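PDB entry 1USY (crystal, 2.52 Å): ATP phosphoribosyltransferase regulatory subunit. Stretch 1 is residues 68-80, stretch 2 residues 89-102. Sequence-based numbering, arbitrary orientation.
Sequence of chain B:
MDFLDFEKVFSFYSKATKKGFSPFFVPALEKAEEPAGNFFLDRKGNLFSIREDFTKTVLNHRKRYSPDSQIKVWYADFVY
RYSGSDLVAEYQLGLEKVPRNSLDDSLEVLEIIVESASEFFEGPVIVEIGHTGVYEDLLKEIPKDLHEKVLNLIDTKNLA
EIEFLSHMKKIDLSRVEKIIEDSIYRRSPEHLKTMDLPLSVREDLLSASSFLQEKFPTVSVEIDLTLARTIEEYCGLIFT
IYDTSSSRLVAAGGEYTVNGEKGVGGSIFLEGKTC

Stretch 1 (68-80) DSQIKVWYADFVY
Stretch 2 (89-102) AEYQLGLEKVPRNS

Residues 71-80 and 89-98 form an antiparallel strand pair, axes 4.3 Å apart at closest with N-to-C directions at 147°; the two stretches together bury 1129 Å², both sides summed. Phi/psi values are extended throughout, and the register runs from Ile 71 opposite Val 98 to Tyr 80 opposite Ala 89. Odd-numbered residues from Ile 71 to Val 79 make the hydrogen-bonded pairs; even-numbered ones, on the other face, make five non-hydrogen-bonded pairs, from Lys 72 with Lys 97 (CA to CA 4.5 Å) to Tyr 80 with Ala 89 (CA to CA 4.0 Å).

Before the strand, Gln 70 OE1 lies 3.7 Å from Pro 99 CD. Ile 71 N donates to Val 98 O (2.8 Å) and Val 98 N to Ile 71 O (2.9 Å). Lys 72 and Lys 97 touch through aliphatic carbons, CG to CD at 3.7 Å, which suits long chains at a partly exposed site. Val 73 N reaches Glu 96 O at 2.9 Å, with Glu 96 N returning to Val 73 O at 3.0 Å. Trp 74 (chi1 p, chi2 -90°) sets CB 3.7 Å from Leu 95 CD2.

Tyr 75 (chi1 p, 55°; chi2 83°) folds its ring over Gly 94, whose CA sits 3.6 Å from the ring centroid, 22° off the normal. An ideal CB on Gly 94 would lie 2.0 Å from Tyr 75 CZ, so glycine fits. Tyr 75 N bonds Gly 94 O at 2.8 Å.

Small Ala 76 places CB 3.5 Å from Leu 93 CD2; one water bridges Ala 76 O (2.9 Å) and Tyr 91 OH (2.8 Å). Asp 77 O accepts Gln 92 N at 2.7 Å. Phe 78 (m) presents its face to the edge of Tyr 91 (t), centroids 5.1 Å apart, planes at 87°. Finally, Tyr 80 (m) covers Ala 89, whose CB lies 4.0 Å from the Tyr 80 ring centroid.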

# COMPACT_ATOMS: atom_id res chain seq x y z
N ASP B 68 23.17 4.50 -27.63
CA ASP B 68 24.23 4.72 -26.63
C ASP B 68 24.94 6.11 -26.67
O ASP B 68 25.72 6.41 -27.57
CB ASP B 68 25.25 3.57 -26.60
CG ASP B 68 25.78 3.31 -25.20
OD1 ASP B 68 26.35 4.25 -24.59
OD2 ASP B 68 25.68 2.20 -24.64
N SER B 69 24.67 6.91 -25.64
CA SER B 69 24.90 8.36 -25.74
C SER B 69 25.79 9.00 -24.67
O SER B 69 25.71 8.69 -23.48
CB SER B 69 23.55 9.10 -25.80
OG SER B 69 22.69 8.75 -24.72
N GLN B 70 26.64 9.90 -25.13
CA GLN B 70 27.44 10.73 -24.25
C GLN B 70 26.52 11.69 -23.48
O GLN B 70 25.94 12.60 -24.06
CB GLN B 70 28.51 11.50 -25.04
CG GLN B 70 29.01 10.78 -26.31
CD GLN B 70 30.26 9.94 -26.04
OE1 GLN B 70 31.33 10.49 -25.78
NE2 GLN B 70 30.13 8.62 -26.12
N ILE B 71 26.37 11.45 -22.19
CA ILE B 71 25.56 12.27 -21.29
C ILE B 71 26.44 13.25 -20.51
O ILE B 71 27.39 12.83 -19.86
CB ILE B 71 24.81 11.32 -20.33
CG1 ILE B 71 23.38 11.16 -20.82
CG2 ILE B 71 24.84 11.81 -18.88
CD1 ILE B 71 23.18 9.96 -21.68
N LYS B 72 26.12 14.54 -20.59
CA LYS B 72 26.78 15.60 -19.82
C LYS B 72 25.73 16.48 -19.20
O LYS B 72 25.38 17.51 -19.78
CB LYS B 72 27.67 16.48 -20.71
CG LYS B 72 28.96 16.87 -20.04
CD LYS B 72 29.75 17.89 -20.82
CE LYS B 72 31.11 18.08 -20.15
NZ LYS B 72 31.95 19.14 -20.78
N VAL B 73 25.23 16.10 -18.02
CA VAL B 73 24.08 16.81 -17.44
C VAL B 73 24.35 17.49 -16.11
O VAL B 73 25.26 17.09 -15.39
CB VAL B 73 22.85 15.89 -17.23
CG1 VAL B 73 22.34 15.38 -18.57
CG2 VAL B 73 23.16 14.75 -16.23
N TRP B 74 23.56 18.51 -15.82
CA TRP B 74 23.46 19.07 -14.47
C TRP B 74 22.03 18.92 -14.02
O TRP B 74 21.10 18.93 -14.84
CB TRP B 74 23.89 20.54 -14.42
CG TRP B 74 22.97 21.47 -15.07
CD1 TRP B 74 22.98 21.86 -16.38
CD2 TRP B 74 21.86 22.14 -14.47
NE1 TRP B 74 21.96 22.74 -16.63
CE2 TRP B 74 21.25 22.93 -15.48
CE3 TRP B 74 21.32 22.16 -13.19
CZ2 TRP B 74 20.11 23.72 -15.24
CZ3 TRP B 74 20.18 22.93 -12.95
CH2 TRP B 74 19.59 23.69 -13.97
N TYR B 75 21.85 18.79 -12.71
CA TYR B 75 20.52 18.71 -12.13
C TYR B 75 20.39 19.61 -10.90
O TYR B 75 21.41 20.18 -10.43
CB TYR B 75 20.16 17.26 -11.80
CG TYR B 75 21.17 16.59 -10.91
CD1 TYR B 75 21.13 16.76 -9.52
CD2 TYR B 75 22.19 15.79 -11.44
CE1 TYR B 75 22.06 16.16 -8.70
CE2 TYR B 75 23.13 15.17 -10.61
CZ TYR B 75 23.05 15.37 -9.24
OH TYR B 75 23.95 14.78 -8.39
N ALA B 76 19.14 19.73 -10.41
CA ALA B 76 18.72 20.54 -9.27
C ALA B 76 17.34 20.09 -8.80
O ALA B 76 16.29 20.59 -9.28
CB ALA B 76 18.70 22.08 -9.63
N ASP B 77 17.33 19.16 -7.86
CA ASP B 77 16.10 18.64 -7.30
C ASP B 77 16.31 17.93 -5.95
O ASP B 77 17.43 17.82 -5.41
CB ASP B 77 15.47 17.67 -8.29
CG ASP B 77 13.94 17.77 -8.34
OD1 ASP B 77 13.40 17.50 -9.43
OD2 ASP B 77 13.18 18.10 -7.39
N PHE B 78 15.21 17.46 -5.40
CA PHE B 78 15.24 16.73 -4.18
C PHE B 78 15.74 15.32 -4.43
O PHE B 78 15.43 14.75 -5.47
CB PHE B 78 13.86 16.73 -3.57
CG PHE B 78 13.47 18.05 -3.00
CD1 PHE B 78 12.53 18.85 -3.62
CD2 PHE B 78 14.09 18.53 -1.85
CE1 PHE B 78 12.20 20.11 -3.07
CE2 PHE B 78 13.76 19.77 -1.30
CZ PHE B 78 12.83 20.55 -1.90
N VAL B 79 16.57 14.81 -3.51
CA VAL B 79 16.97 13.40 -3.45
C VAL B 79 16.43 12.92 -2.12
O VAL B 79 16.59 13.59 -1.12
CB VAL B 79 18.49 13.28 -3.48
CG1 VAL B 79 18.94 11.83 -3.29
CG2 VAL B 79 19.03 13.86 -4.78
N TYR B 80 15.73 11.79 -2.11
CA TYR B 80 14.96 11.39 -0.92
C TYR B 80 15.68 10.30 -0.22
O TYR B 80 16.47 9.60 -0.83
CB TYR B 80 13.56 10.90 -1.31
CG TYR B 80 12.70 11.95 -1.99
CD1 TYR B 80 13.01 12.44 -3.26
CD2 TYR B 80 11.57 12.45 -1.35
CE1 TYR B 80 12.20 13.40 -3.86
CE2 TYR B 80 10.78 13.40 -1.94
CZ TYR B 80 11.09 13.88 -3.19
OH TYR B 80 10.26 14.84 -3.74
N ALA B 89 14.11 14.45 2.47
CA ALA B 89 14.58 14.83 1.16
C ALA B 89 15.59 15.97 1.30
O ALA B 89 15.46 16.82 2.15
CB ALA B 89 13.39 15.26 0.30
N GLU B 90 16.61 15.94 0.46
CA GLU B 90 17.70 16.89 0.50
C GLU B 90 17.68 17.52 -0.86
O GLU B 90 17.61 16.81 -1.86
CB GLU B 90 19.02 16.11 0.65
N TYR B 91 17.72 18.85 -0.90
CA TYR B 91 17.75 19.50 -2.21
C TYR B 91 19.18 19.54 -2.73
O TYR B 91 20.08 20.09 -2.09
CB TYR B 91 17.20 20.92 -2.11
CG TYR B 91 16.95 21.55 -3.48
CD1 TYR B 91 15.67 21.47 -4.07
CD2 TYR B 91 17.99 22.19 -4.16
CE1 TYR B 91 15.44 22.04 -5.33
CE2 TYR B 91 17.76 22.76 -5.42
CZ TYR B 91 16.49 22.68 -6.01
OH TYR B 91 16.28 23.24 -7.23
N GLN B 92 19.42 18.94 -3.90
CA GLN B 92 20.79 18.77 -4.41
C GLN B 92 21.08 19.46 -5.74
O GLN B 92 20.21 19.53 -6.63
CB GLN B 92 21.09 17.29 -4.60
CG GLN B 92 21.65 16.64 -3.37
CD GLN B 92 22.02 15.19 -3.62
OE1 GLN B 92 22.52 14.84 -4.69
NE2 GLN B 92 21.74 14.33 -2.64
N LEU B 93 22.30 19.95 -5.86
CA LEU B 93 22.79 20.43 -7.15
C LEU B 93 23.85 19.46 -7.61
O LEU B 93 24.68 19.07 -6.84
CB LEU B 93 23.40 21.83 -7.04
CG LEU B 93 22.46 22.91 -6.54
CD1 LEU B 93 23.07 24.35 -6.63
CD2 LEU B 93 21.14 22.86 -7.28
N GLY B 94 23.83 19.06 -8.88
CA GLY B 94 24.86 18.14 -9.34
C GLY B 94 25.17 18.00 -10.81
O GLY B 94 24.49 18.54 -11.69
N LEU B 95 26.25 17.29 -11.07
CA LEU B 95 26.74 17.09 -12.43
C LEU B 95 26.94 15.62 -12.62
O LEU B 95 27.07 14.85 -11.67
CB LEU B 95 28.05 17.83 -12.68
CG LEU B 95 28.19 19.27 -12.21
CD1 LEU B 95 29.67 19.74 -12.22
CD2 LEU B 95 27.29 20.17 -13.06
N GLU B 96 26.99 15.22 -13.88
CA GLU B 96 27.16 13.85 -14.27
C GLU B 96 27.73 13.86 -15.70
O GLU B 96 27.09 14.39 -16.61
CB GLU B 96 25.80 13.19 -14.20
CG GLU B 96 25.79 11.79 -13.63
CD GLU B 96 26.38 11.70 -12.24
OE1 GLU B 96 27.47 11.11 -12.14
OE2 GLU B 96 25.76 12.16 -11.25
N LYS B 97 28.95 13.35 -15.88
CA LYS B 97 29.53 13.12 -17.23
C LYS B 97 29.84 11.63 -17.48
O LYS B 97 30.68 11.04 -16.82
CB LYS B 97 30.77 13.97 -17.46
CG LYS B 97 31.64 13.49 -18.58
CD LYS B 97 31.67 14.38 -19.82
CE LYS B 97 32.58 13.70 -20.89
NZ LYS B 97 32.78 14.43 -22.15
N VAL B 98 29.11 11.03 -18.40
CA VAL B 98 29.34 9.64 -18.77
C VAL B 98 29.36 9.61 -20.28
O VAL B 98 28.33 9.90 -20.90
CB VAL B 98 28.20 8.70 -18.33
CG1 VAL B 98 28.53 7.25 -18.66
CG2 VAL B 98 27.87 8.88 -16.85
N PRO B 99 30.49 9.23 -20.89
CA PRO B 99 31.66 8.65 -20.24
C PRO B 99 32.76 9.65 -19.90
O PRO B 99 32.95 10.66 -20.59
CB PRO B 99 32.18 7.65 -21.28
CG PRO B 99 31.32 7.87 -22.52
CD PRO B 99 30.65 9.22 -22.36
N ARG B 100 33.48 9.33 -18.82
CA ARG B 100 34.70 10.01 -18.44
C ARG B 100 35.77 9.53 -19.39
O ARG B 100 36.08 8.35 -19.44
CB ARG B 100 35.07 9.65 -17.00
CG ARG B 100 36.49 10.01 -16.59
CD ARG B 100 36.85 9.63 -15.17
NE ARG B 100 37.48 8.31 -15.09
CZ ARG B 100 36.87 7.19 -14.69
NH1 ARG B 100 35.58 7.21 -14.34
NH2 ARG B 100 37.53 6.05 -14.64
N ASN B 101 36.30 10.45 -20.17
CA ASN B 101 37.31 10.09 -21.16
C ASN B 101 38.74 10.28 -20.61
O ASN B 101 39.68 9.62 -21.05
CB ASN B 101 37.09 10.84 -22.50
CG ASN B 101 35.80 10.41 -23.20
OD1 ASN B 101 34.92 11.24 -23.48
ND2 ASN B 101 35.67 9.10 -23.50
N SER B 102 38.87 11.17 -19.63
CA SER B 102 40.16 11.48 -19.07
C SER B 102 39.98 12.11 -17.68
O SER B 102 38.87 12.45 -17.28
CB SER B 102 40.90 12.45 -19.99
OG SER B 102 40.02 13.48 -20.43
O HOH W 1 14.07 22.43 -8.80